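Side-chain contacts in SusD homolog (Bacteroides thetaiotaomicron VPI-5482, PDB 3IV0), which probably binds glycans or related nutrients at the outer membrane, as other SusD-family proteins do, although its own ligand is unknown: residues Ala24-Ile29 / Ser121-Glu126; Asp49-Pro54 / Asn71-Leu76; Asp101-Leu106 / Phe129-Ser134; Ser285-Tyr290 / Met297-Tyr302. All blocks are in the same frame, centred on the assembly; numbering follows the deposited sequence.

Contact 1. Residues Ala24-Ile29 / Ser121-Glu126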
# COMPACT_ATOMS: atom_id res chain seq x y z
N ALA A 24 16.32 -15.30 11.05
CA ALA A 24 15.01 -15.89 11.27
C ALA A 24 14.12 -14.98 12.08
O ALA A 24 12.91 -14.85 11.79
CB ALA A 24 15.13 -17.31 11.91
N PHE A 25 14.68 -14.33 13.09
CA PHE A 25 13.91 -13.41 13.89
C PHE A 25 13.46 -12.22 13.03
O PHE A 25 12.30 -11.84 13.08
CB PHE A 25 14.70 -12.96 15.11
CG PHE A 25 13.87 -12.23 16.12
CD1 PHE A 25 13.65 -10.89 15.99
CD2 PHE A 25 13.26 -12.90 17.16
CE1 PHE A 25 12.89 -10.22 16.89
CE2 PHE A 25 12.50 -12.22 18.08
CZ PHE A 25 12.29 -10.87 17.93
N LEU A 26 14.36 -11.66 12.24
CA LEU A 26 13.99 -10.59 11.29
C LEU A 26 12.87 -11.06 10.37
O LEU A 26 11.88 -10.34 10.16
CB LEU A 26 15.21 -10.13 10.55
CG LEU A 26 14.95 -9.14 9.41
CD1 LEU A 26 14.37 -7.84 9.99
CD2 LEU A 26 16.23 -8.88 8.61
N LEU A 27 12.96 -12.27 9.84
CA LEU A 27 11.95 -12.70 8.94
C LEU A 27 10.58 -12.87 9.63
O LEU A 27 9.57 -12.76 8.97
CB LEU A 27 12.38 -13.98 8.21
CG LEU A 27 13.40 -13.76 7.10
CD1 LEU A 27 13.94 -15.13 6.68
CD2 LEU A 27 12.80 -13.06 5.91
N SER A 28 10.55 -13.10 10.94
CA SER A 28 9.30 -13.19 11.66
C SER A 28 8.62 -11.80 11.72
O SER A 28 7.42 -11.74 11.89
CB SER A 28 9.52 -13.75 13.08
OG SER A 28 10.03 -12.79 13.99
N ILE A 29 9.40 -10.73 11.59
CA ILE A 29 8.84 -9.36 11.55
C ILE A 29 8.11 -9.20 10.22
O ILE A 29 6.96 -8.77 10.20
CB ILE A 29 9.93 -8.29 11.76
CG1 ILE A 29 10.59 -8.41 13.15
CG2 ILE A 29 9.33 -6.87 11.51
CD1 ILE A 29 11.90 -7.62 13.31
N SER A 121 24.28 -4.68 10.46
CA SER A 121 23.80 -3.36 10.07
C SER A 121 22.59 -3.48 9.15
O SER A 121 21.63 -2.70 9.29
CB SER A 121 24.86 -2.55 9.36
OG SER A 121 25.95 -2.29 10.25
N ARG A 122 22.61 -4.42 8.23
CA ARG A 122 21.49 -4.60 7.32
C ARG A 122 20.24 -5.02 8.07
O ARG A 122 19.15 -4.48 7.81
CB ARG A 122 21.85 -5.65 6.27
CG ARG A 122 20.71 -5.93 5.29
CD ARG A 122 21.12 -6.82 4.16
NE ARG A 122 22.18 -6.17 3.43
CZ ARG A 122 22.93 -6.73 2.49
NH1 ARG A 122 22.72 -7.99 2.15
NH2 ARG A 122 23.89 -6.01 1.92
N PHE A 123 20.33 -5.95 9.00
CA PHE A 123 19.15 -6.44 9.70
C PHE A 123 18.56 -5.33 10.56
O PHE A 123 17.34 -5.22 10.72
CB PHE A 123 19.48 -7.70 10.53
CG PHE A 123 19.94 -8.90 9.70
CD1 PHE A 123 19.83 -8.94 8.34
CD2 PHE A 123 20.43 -10.02 10.37
CE1 PHE A 123 20.26 -10.06 7.63
CE2 PHE A 123 20.86 -11.15 9.66
CZ PHE A 123 20.78 -11.17 8.31
N LYS A 124 19.42 -4.49 11.13
CA LYS A 124 18.95 -3.35 11.88
C LYS A 124 18.19 -2.44 10.93
O LYS A 124 17.10 -1.95 11.28
CB LYS A 124 20.09 -2.58 12.53
CG LYS A 124 20.74 -3.28 13.73
CD LYS A 124 21.91 -2.42 14.25
CE LYS A 124 22.63 -3.03 15.41
NZ LYS A 124 23.90 -2.23 15.62
N ALA A 125 18.76 -2.13 9.77
CA ALA A 125 18.11 -1.24 8.79
C ALA A 125 16.76 -1.80 8.36
O ALA A 125 15.76 -1.05 8.27
CB ALA A 125 18.98 -1.03 7.60
N GLU A 126 16.69 -3.10 8.10
CA GLU A 126 15.44 -3.72 7.74
C GLU A 126 14.41 -3.67 8.84
O GLU A 126 13.21 -3.41 8.59
CB GLU A 126 15.67 -5.18 7.33
CG GLU A 126 16.44 -5.37 6.07
CD GLU A 126 16.50 -6.81 5.69
OE1 GLU A 126 15.44 -7.39 5.41
OE2 GLU A 126 17.59 -7.42 5.69
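Leu26 turns its CG directly opposite the backbone N (chi1 173°), which directs CD1 and CD2 at helix 117-142, while Phe123 and Glu126, one turn apart on that helix, both set CG opposite their own carbonyl carbon and meet it with a ring and a carboxylate. One methyl does most of the touching. Leu26 CD2 comes obliquely to the ring of Phe123, 3.6 Å from its CD1. The same CD2 lies 3.5 Å from Glu126 OE2 and almost equally far from OE1 and CD, which places it above the flat of the carboxylate rather than in line with either oxygen. The Glu126 side chain crosses Leu26 at about a right angle, and its CB lies 4.0 Å from Leu26 CD1.

The example illustrates how an aliphatic group can cover a buried charge without competing for it. The acid is paired elsewhere, Glu126 OE1 receiving Arg199 NE in a salt bridge and Tyr30 OH in a hydrogen bond. Exchanging Leu26 for an alanine would probably open a gap over the carboxylate and leave the Phe123 ring without its methyl neighbour on this side. Leu26 further touches Arg199 and, on helix 93-108, Leu105, so three helices converge on one side chain. With the two backbones closest at Leu26 and Phe123, whose CA atoms are 6.8 Å apart, this is helix-to-helix packing in the largely helical scaffold of the SusD family, which belongs to the TPR clan.

Contact 2. Residues Asp49-Pro54 / Asn71-Leu76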
# COMPACT_ATOMS: atom_id res chain seq x y z
N ASP A 49 -8.22 -0.41 -1.41
CA ASP A 49 -8.91 -0.50 -2.71
C ASP A 49 -10.41 -0.21 -2.60
O ASP A 49 -10.97 0.48 -3.44
CB ASP A 49 -8.73 -1.89 -3.28
CG ASP A 49 -7.32 -2.22 -3.56
OD1 ASP A 49 -6.68 -1.45 -4.30
OD2 ASP A 49 -6.85 -3.29 -3.08
N MSE A 50 -11.07 -0.78 -1.61
CA MSE A 50 -12.54 -0.88 -1.61
C MSE A 50 -13.24 0.31 -0.97
O MSE A 50 -14.36 0.68 -1.37
CB MSE A 50 -12.93 -2.18 -0.91
CG MSE A 50 -12.47 -3.46 -1.66
SE MSE A 50 -12.87 -5.02 -0.67
CE MSE A 50 -14.77 -5.11 -0.97
N ARG A 51 -12.63 0.92 0.02
CA ARG A 51 -13.27 1.95 0.80
C ARG A 51 -13.49 3.19 -0.04
O ARG A 51 -12.57 3.70 -0.68
CB ARG A 51 -12.43 2.29 2.01
CG ARG A 51 -13.16 3.15 3.00
CD ARG A 51 -12.36 3.31 4.28
NE ARG A 51 -13.04 4.17 5.24
CZ ARG A 51 -12.54 4.48 6.42
NH1 ARG A 51 -11.35 4.03 6.78
NH2 ARG A 51 -13.19 5.28 7.22
N CYS A 52 -14.73 3.69 -0.07
CA CYS A 52 -15.14 4.83 -0.90
C CYS A 52 -14.95 4.60 -2.39
O CYS A 52 -14.93 5.57 -3.15
CB CYS A 52 -14.46 6.14 -0.46
SG CYS A 52 -14.85 6.60 1.25
N ALA A 53 -14.77 3.34 -2.82
CA ALA A 53 -14.68 3.01 -4.22
C ALA A 53 -16.10 2.81 -4.81
O ALA A 53 -16.99 2.33 -4.09
CB ALA A 53 -13.86 1.73 -4.40
N PRO A 54 -16.28 3.17 -6.08
CA PRO A 54 -17.58 3.00 -6.75
C PRO A 54 -17.78 1.55 -7.21
O PRO A 54 -17.78 1.24 -8.41
CB PRO A 54 -17.47 3.98 -7.90
CG PRO A 54 -16.06 3.98 -8.27
CD PRO A 54 -15.30 3.82 -6.95
N ASN A 71 -18.51 4.09 3.17
CA ASN A 71 -17.88 4.54 4.40
C ASN A 71 -18.76 4.35 5.64
O ASN A 71 -18.65 5.09 6.62
CB ASN A 71 -17.38 6.00 4.27
CG ASN A 71 -16.38 6.37 5.34
OD1 ASN A 71 -15.51 5.55 5.68
ND2 ASN A 71 -16.51 7.56 5.92
N ASP A 72 -19.57 3.28 5.62
CA ASP A 72 -20.45 2.93 6.73
C ASP A 72 -19.71 2.01 7.67
O ASP A 72 -20.08 0.83 7.85
CB ASP A 72 -21.72 2.26 6.17
CG ASP A 72 -22.93 2.29 7.14
OD1 ASP A 72 -22.83 2.58 8.36
OD2 ASP A 72 -24.03 1.96 6.62
N MSE A 73 -18.66 2.55 8.30
CA MSE A 73 -17.74 1.70 9.01
C MSE A 73 -18.34 1.25 10.32
O MSE A 73 -17.97 0.19 10.86
CB MSE A 73 -16.38 2.42 9.21
CG MSE A 73 -15.80 3.02 7.99
SE MSE A 73 -15.52 1.64 6.59
CE MSE A 73 -13.88 0.90 7.32
N GLY A 74 -19.29 2.01 10.86
CA GLY A 74 -19.97 1.59 12.06
C GLY A 74 -20.87 0.38 11.80
O GLY A 74 -20.98 -0.53 12.63
N GLU A 75 -21.51 0.34 10.64
CA GLU A 75 -22.37 -0.80 10.31
C GLU A 75 -21.48 -1.99 9.97
O GLU A 75 -21.84 -3.14 10.24
CB GLU A 75 -23.33 -0.52 9.15
CG GLU A 75 -24.34 0.59 9.37
CD GLU A 75 -25.35 0.29 10.47
OE1 GLU A 75 -25.31 -0.80 11.10
OE2 GLU A 75 -26.21 1.18 10.70
N LEU A 76 -20.34 -1.76 9.36
CA LEU A 76 -19.35 -2.84 9.15
C LEU A 76 -18.97 -3.48 10.51
O LEU A 76 -19.00 -4.70 10.65
CB LEU A 76 -18.12 -2.28 8.46
CG LEU A 76 -17.02 -3.29 8.06
CD1 LEU A 76 -17.52 -4.18 6.94
CD2 LEU A 76 -15.73 -2.56 7.64
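Arg51 and Asn71 join two chain reversals that each follow directly on a helix, a type II beta turn from Met50 to Ala53 and the Schellman motif that ends helix 63-69 at Asn71. The principle at work is that one long side chain can bridge two turns by spending two donors on a single acceptor. Arg51 is stretched from CG to NE, with CG opposite the backbone N (chi1 -169°), and approaches the amide side-on. Its NE lies 2.9 Å from Asn71 OD1, and its NH2 lies 2.8 Å from the same Asn71 OD1. Both bonds are bent, as a shared acceptor requires. The oxygen stays in the guanidinium plane, yet the two flat groups are turned 30° from each other; NH2 uses a lone pair of OD1 in the carbonyl plane, whereas NE is tilted from that plane.

Selenomethionine Met73 curls over one face of the guanidinium, its CG 3.5 Å from Arg51 NH2 and its CE above the rim. Beside the polar pair, Cys52 SG rests 4.0 Å from Asn71 CB.

Further bonds run to the C-terminal part of the chain, from Arg51 NH2 to Thr460 O and from Asn71 ND2 to Ala458 O, with Trp461 in a cation-pi contact with Arg51. The junction thus lies where helices 43-50, 63-69 and 73-79 meet, with helix 429-436 packed against Arg51 and Cys52 through Tyr430 and strand 55-57 leaving just beyond Pro54.

Contact 3. Residues Asp101-Leu106 / Phe129-Ser134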
# COMPACT_ATOMS: atom_id res chain seq x y z
N ASP A 101 8.61 -6.77 17.86
CA ASP A 101 9.74 -7.60 17.46
C ASP A 101 10.86 -6.79 16.83
O ASP A 101 12.05 -7.06 17.07
CB ASP A 101 9.28 -8.78 16.61
CG ASP A 101 8.52 -9.81 17.45
OD1 ASP A 101 8.62 -9.78 18.71
OD2 ASP A 101 7.81 -10.64 16.87
N ALA A 102 10.53 -5.76 16.05
CA ALA A 102 11.56 -4.85 15.56
C ALA A 102 12.28 -4.20 16.73
O ALA A 102 13.50 -4.08 16.72
CB ALA A 102 10.96 -3.76 14.61
N ASN A 103 11.52 -3.72 17.70
CA ASN A 103 12.12 -3.11 18.89
C ASN A 103 13.07 -4.07 19.58
O ASN A 103 14.18 -3.68 20.01
CB ASN A 103 11.04 -2.62 19.85
CG ASN A 103 10.22 -1.44 19.31
OD1 ASN A 103 10.65 -0.74 18.40
ND2 ASN A 103 9.08 -1.19 19.90
N ILE A 104 12.66 -5.33 19.71
CA ILE A 104 13.50 -6.35 20.32
C ILE A 104 14.76 -6.57 19.52
O ILE A 104 15.86 -6.57 20.08
CB ILE A 104 12.73 -7.66 20.52
CG1 ILE A 104 11.67 -7.49 21.61
CG2 ILE A 104 13.71 -8.83 20.84
CD1 ILE A 104 10.61 -8.53 21.64
N LEU A 105 14.65 -6.79 18.23
CA LEU A 105 15.85 -7.00 17.42
C LEU A 105 16.81 -5.83 17.58
O LEU A 105 18.03 -6.00 17.74
CB LEU A 105 15.48 -7.21 15.93
CG LEU A 105 16.66 -7.47 14.98
CD1 LEU A 105 16.27 -8.30 13.75
CD2 LEU A 105 17.29 -6.19 14.49
N LEU A 106 16.30 -4.61 17.54
CA LEU A 106 17.18 -3.45 17.61
C LEU A 106 17.89 -3.39 18.98
O LEU A 106 19.04 -2.97 19.07
CB LEU A 106 16.42 -2.16 17.29
CG LEU A 106 15.98 -2.08 15.83
CD1 LEU A 106 14.89 -1.01 15.68
CD2 LEU A 106 17.19 -1.80 14.93
N PHE A 129 13.10 -0.15 8.96
CA PHE A 129 12.17 -0.00 7.87
C PHE A 129 10.82 -0.63 8.18
O PHE A 129 9.75 -0.00 7.99
CB PHE A 129 12.73 -0.57 6.56
CG PHE A 129 11.72 -0.57 5.44
CD1 PHE A 129 11.43 0.61 4.76
CD2 PHE A 129 11.01 -1.71 5.11
CE1 PHE A 129 10.47 0.63 3.76
CE2 PHE A 129 10.04 -1.69 4.11
CZ PHE A 129 9.79 -0.51 3.43
N MSE A 130 10.80 -1.86 8.66
CA MSE A 130 9.58 -2.55 8.89
C MSE A 130 8.81 -1.97 10.03
O MSE A 130 7.57 -1.96 9.99
CB MSE A 130 9.85 -4.06 9.09
CG MSE A 130 10.27 -4.71 7.78
SE MSE A 130 9.09 -4.52 6.27
CE MSE A 130 7.65 -5.45 6.95
N ARG A 131 9.49 -1.48 11.04
CA ARG A 131 8.80 -0.78 12.12
C ARG A 131 8.11 0.47 11.61
O ARG A 131 6.95 0.72 11.95
CB ARG A 131 9.77 -0.44 13.25
CG ARG A 131 9.09 0.24 14.44
CD ARG A 131 10.04 0.45 15.60
NE ARG A 131 11.03 1.44 15.23
CZ ARG A 131 12.14 1.71 15.90
NH1 ARG A 131 12.42 1.06 17.00
NH2 ARG A 131 12.98 2.64 15.46
N SER A 132 8.84 1.25 10.81
CA SER A 132 8.29 2.46 10.20
C SER A 132 7.14 2.16 9.27
O SER A 132 6.13 2.89 9.27
CB SER A 132 9.35 3.25 9.46
OG SER A 132 10.42 3.57 10.36
N LEU A 133 7.26 1.10 8.48
CA LEU A 133 6.19 0.72 7.58
C LEU A 133 4.93 0.33 8.33
O LEU A 133 3.82 0.69 7.98
CB LEU A 133 6.62 -0.43 6.66
CG LEU A 133 5.65 -0.79 5.56
CD1 LEU A 133 5.49 0.33 4.52
CD2 LEU A 133 6.16 -2.04 4.84
N SER A 134 5.11 -0.39 9.44
CA SER A 134 3.99 -0.82 10.28
C SER A 134 3.33 0.40 10.90
O SER A 134 2.09 0.50 10.88
CB SER A 134 4.46 -1.80 11.35
OG SER A 134 4.95 -3.00 10.77
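Ala102 and Arg131 form the tight part of this contact, where the two backbones come closest and leave room for little more than a pair of beta carbons, Ala102 CB lying 3.8 Å from Arg131 CB. Beyond this point Arg131 bends at chi3 (68°) and brings its guanidinium beside Asn103. Arg131 NH1 donates to Asn103 OD1 over 2.9 Å in a nearly straight bond (165°). The oxygen sits at the edge of the guanidinium, close to its plane, although the amide itself is strongly turned from that plane.

The looser side is that of Leu106, which is partly exposed and meets the guanidinium through a single methyl: CD1 lies over one face, 3.5 Å from Arg131 NH1. Arg131 NH2 has a long, weak ion pair with Asp172. Putting a leucine in place of Arg131 would probably leave Asn103 OD1 without this donor and Leu106 without the flat group beneath its methyl.

The short segments run nearly antiparallel, their axes 9.6 Å apart, and belong to helices 93-108 and 117-142, which follow each other in the chain: an antiparallel helical hairpin, consistent with the TPR-clan character of the SusD family.

Contact 4. Residues Ser285-Tyr290 / Met297-Tyr302. With EDO (1,2-ethanediol), chain F.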
# COMPACT_ATOMS: atom_id res chain seq x y z
N SER A 285 -7.26 -9.19 -6.80
CA SER A 285 -7.51 -9.97 -8.01
C SER A 285 -8.61 -11.04 -7.79
O SER A 285 -9.47 -11.25 -8.66
CB SER A 285 -6.21 -10.61 -8.49
OG SER A 285 -6.39 -11.19 -9.78
N ASP A 286 -8.58 -11.73 -6.64
CA ASP A 286 -9.54 -12.79 -6.37
C ASP A 286 -10.91 -12.28 -6.06
O ASP A 286 -11.87 -13.05 -6.02
CB ASP A 286 -9.02 -13.75 -5.29
CG ASP A 286 -7.94 -14.69 -5.81
OD1 ASP A 286 -7.90 -14.98 -7.03
OD2 ASP A 286 -7.17 -15.23 -4.99
N ASN A 287 -11.03 -10.97 -5.84
CA ASN A 287 -12.32 -10.37 -5.60
C ASN A 287 -12.95 -9.81 -6.88
O ASN A 287 -14.16 -9.52 -6.87
CB ASN A 287 -12.19 -9.27 -4.53
CG ASN A 287 -11.88 -9.83 -3.15
OD1 ASN A 287 -12.31 -10.92 -2.78
ND2 ASN A 287 -11.12 -9.06 -2.38
N VAL A 288 -12.16 -9.63 -7.93
CA VAL A 288 -12.64 -9.01 -9.17
C VAL A 288 -12.50 -9.94 -10.36
O VAL A 288 -12.61 -9.49 -11.50
CB VAL A 288 -11.94 -7.66 -9.47
CG1 VAL A 288 -12.28 -6.68 -8.36
CG2 VAL A 288 -10.46 -7.86 -9.61
N SER A 289 -12.30 -11.22 -10.13
CA SER A 289 -12.16 -12.22 -11.20
C SER A 289 -13.19 -13.30 -11.07
O SER A 289 -13.64 -13.60 -9.96
CB SER A 289 -10.77 -12.88 -11.12
OG SER A 289 -9.73 -11.92 -11.28
N TYR A 290 -13.56 -13.91 -12.19
CA TYR A 290 -14.46 -15.07 -12.15
C TYR A 290 -14.09 -16.18 -13.12
O TYR A 290 -14.21 -17.35 -12.77
CB TYR A 290 -15.94 -14.64 -12.37
CG TYR A 290 -16.28 -14.20 -13.78
CD1 TYR A 290 -16.12 -12.89 -14.19
CD2 TYR A 290 -16.78 -15.11 -14.71
CE1 TYR A 290 -16.41 -12.50 -15.47
CE2 TYR A 290 -17.07 -14.72 -16.00
CZ TYR A 290 -16.89 -13.42 -16.37
OH TYR A 290 -17.18 -13.01 -17.66
N MSE A 297 -19.64 -15.31 -11.23
CA MSE A 297 -19.45 -13.85 -11.15
C MSE A 297 -18.44 -13.57 -10.04
O MSE A 297 -18.30 -14.36 -9.11
CB MSE A 297 -20.78 -13.11 -10.89
CG MSE A 297 -21.43 -13.42 -9.53
SE MSE A 297 -23.40 -13.29 -9.46
CE MSE A 297 -23.65 -14.25 -7.82
N PRO A 298 -17.73 -12.43 -10.13
CA PRO A 298 -16.81 -12.05 -9.04
C PRO A 298 -17.51 -11.55 -7.81
O PRO A 298 -18.72 -11.46 -7.76
CB PRO A 298 -16.00 -10.90 -9.64
CG PRO A 298 -16.36 -10.80 -11.07
CD PRO A 298 -17.74 -11.43 -11.21
N LEU A 299 -16.74 -11.17 -6.79
CA LEU A 299 -17.32 -10.56 -5.61
C LEU A 299 -17.96 -9.20 -5.90
O LEU A 299 -19.05 -8.89 -5.41
CB LEU A 299 -16.22 -10.40 -4.54
CG LEU A 299 -16.68 -9.78 -3.23
CD1 LEU A 299 -17.49 -10.78 -2.45
CD2 LEU A 299 -15.46 -9.35 -2.38
N PHE A 300 -17.27 -8.36 -6.67
CA PHE A 300 -17.76 -7.02 -6.97
C PHE A 300 -17.23 -6.51 -8.29
O PHE A 300 -16.32 -7.07 -8.87
CB PHE A 300 -17.45 -6.01 -5.84
CG PHE A 300 -15.98 -5.73 -5.61
CD1 PHE A 300 -15.26 -4.83 -6.41
CD2 PHE A 300 -15.31 -6.33 -4.56
CE1 PHE A 300 -13.92 -4.56 -6.18
CE2 PHE A 300 -13.97 -6.07 -4.34
CZ PHE A 300 -13.28 -5.19 -5.13
N CYS A 301 -17.84 -5.43 -8.74
CA CYS A 301 -17.38 -4.73 -9.92
C CYS A 301 -17.42 -3.22 -9.72
O CYS A 301 -18.14 -2.70 -8.90
CB CYS A 301 -18.21 -5.12 -11.16
SG CYS A 301 -19.95 -4.65 -11.13
N TYR A 302 -16.63 -2.55 -10.55
CA TYR A 302 -16.56 -1.10 -10.59
C TYR A 302 -17.63 -0.53 -11.52
O TYR A 302 -17.90 -1.11 -12.57
CB TYR A 302 -15.20 -0.66 -11.14
CG TYR A 302 -14.09 -0.76 -10.10
CD1 TYR A 302 -13.49 -1.97 -9.84
CD2 TYR A 302 -13.74 0.33 -9.34
CE1 TYR A 302 -12.49 -2.07 -8.88
CE2 TYR A 302 -12.73 0.23 -8.35
CZ TYR A 302 -12.13 -0.97 -8.16
OH TYR A 302 -11.15 -1.11 -7.21
C1 EDO F . -12.19 -14.88 -3.77
O1 EDO F . -13.01 -15.42 -4.76
C2 EDO F . -12.81 -13.95 -2.73
O2 EDO F . -13.98 -13.31 -3.21
O HOH W 1 -14.11 -12.88 -7.36
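Met297 meets Tyr290 with its backbone, its CB pointing away: Met297 C lies 3.6 Å from Tyr290 CB. Next comes Pro298, whose ring runs alongside Tyr290 and points the same way, with CD 3.7 Å from Tyr290 CD1; the approach to the aromatic ring is oblique. Tyr290 CG stands between its backbone N and carbonyl carbon (chi1 71°), which brings the ring beside the proline. On its other flank, Pro298 CB rests against the carbonyl oxygens of Asn287 and Ser289.

At Leu299 the contact turns polar. Its N gives a weak hydrogen bond to Asn287 O and also reaches a water, 3.2 Å from this N, which itself donates to Asp286 O and Ser289 O. A single water thus ties the end of helix 284-287 and the loop after it to the run into strand 300-302, which pairs antiparallel with strand 55-57 in a small two-stranded sheet of this largely helical protein. The side chains of Leu299 and Asn287 lie side by side, Leu299 CD2 3.5 Å from Asn287 OD1, while Asn287 ND2 is held by Asn281 O. A 1,2-ethanediol, probably from the crystallisation liquor, bonds weakly to Asn287 OD1 and Asp286 O and is also hydrogen-bonded to Lys295 NZ.

Phe300 N adds a second weak bond to Asn287 O, an oxygen that also sits over one face of the Phe300 ring, offset toward its rim. Val288 CG1 comes obliquely to that ring, 3.5 Å from Phe300 CE1, and Asn287 CB lies 3.7 Å from Phe300 CE2. Beyond Cys301, Tyr302 offers CE1 at the edge of the Phe300 ring.

In the fold
From the N terminus, helix 19-39 opens contact 1, which is closed only at helix 117-142, after a long, mostly helical excursion. Within that excursion contact 2 opens and closes, joining the ends of helices 43-50 and 63-69. Contact 3 starts there too, on helix 93-108, but closes further along helix 117-142, and so crosses contact 1. The two share that helix and touch, Phe25 and Ile29 packing on Asp101 and Ala102, with centres about 8 Å apart. Contact 4 follows in series as a short local loop far along the chain. It lies across the chain's centre from contacts 1 and 3, and it touches contact 2, where Met50 meets Phe300.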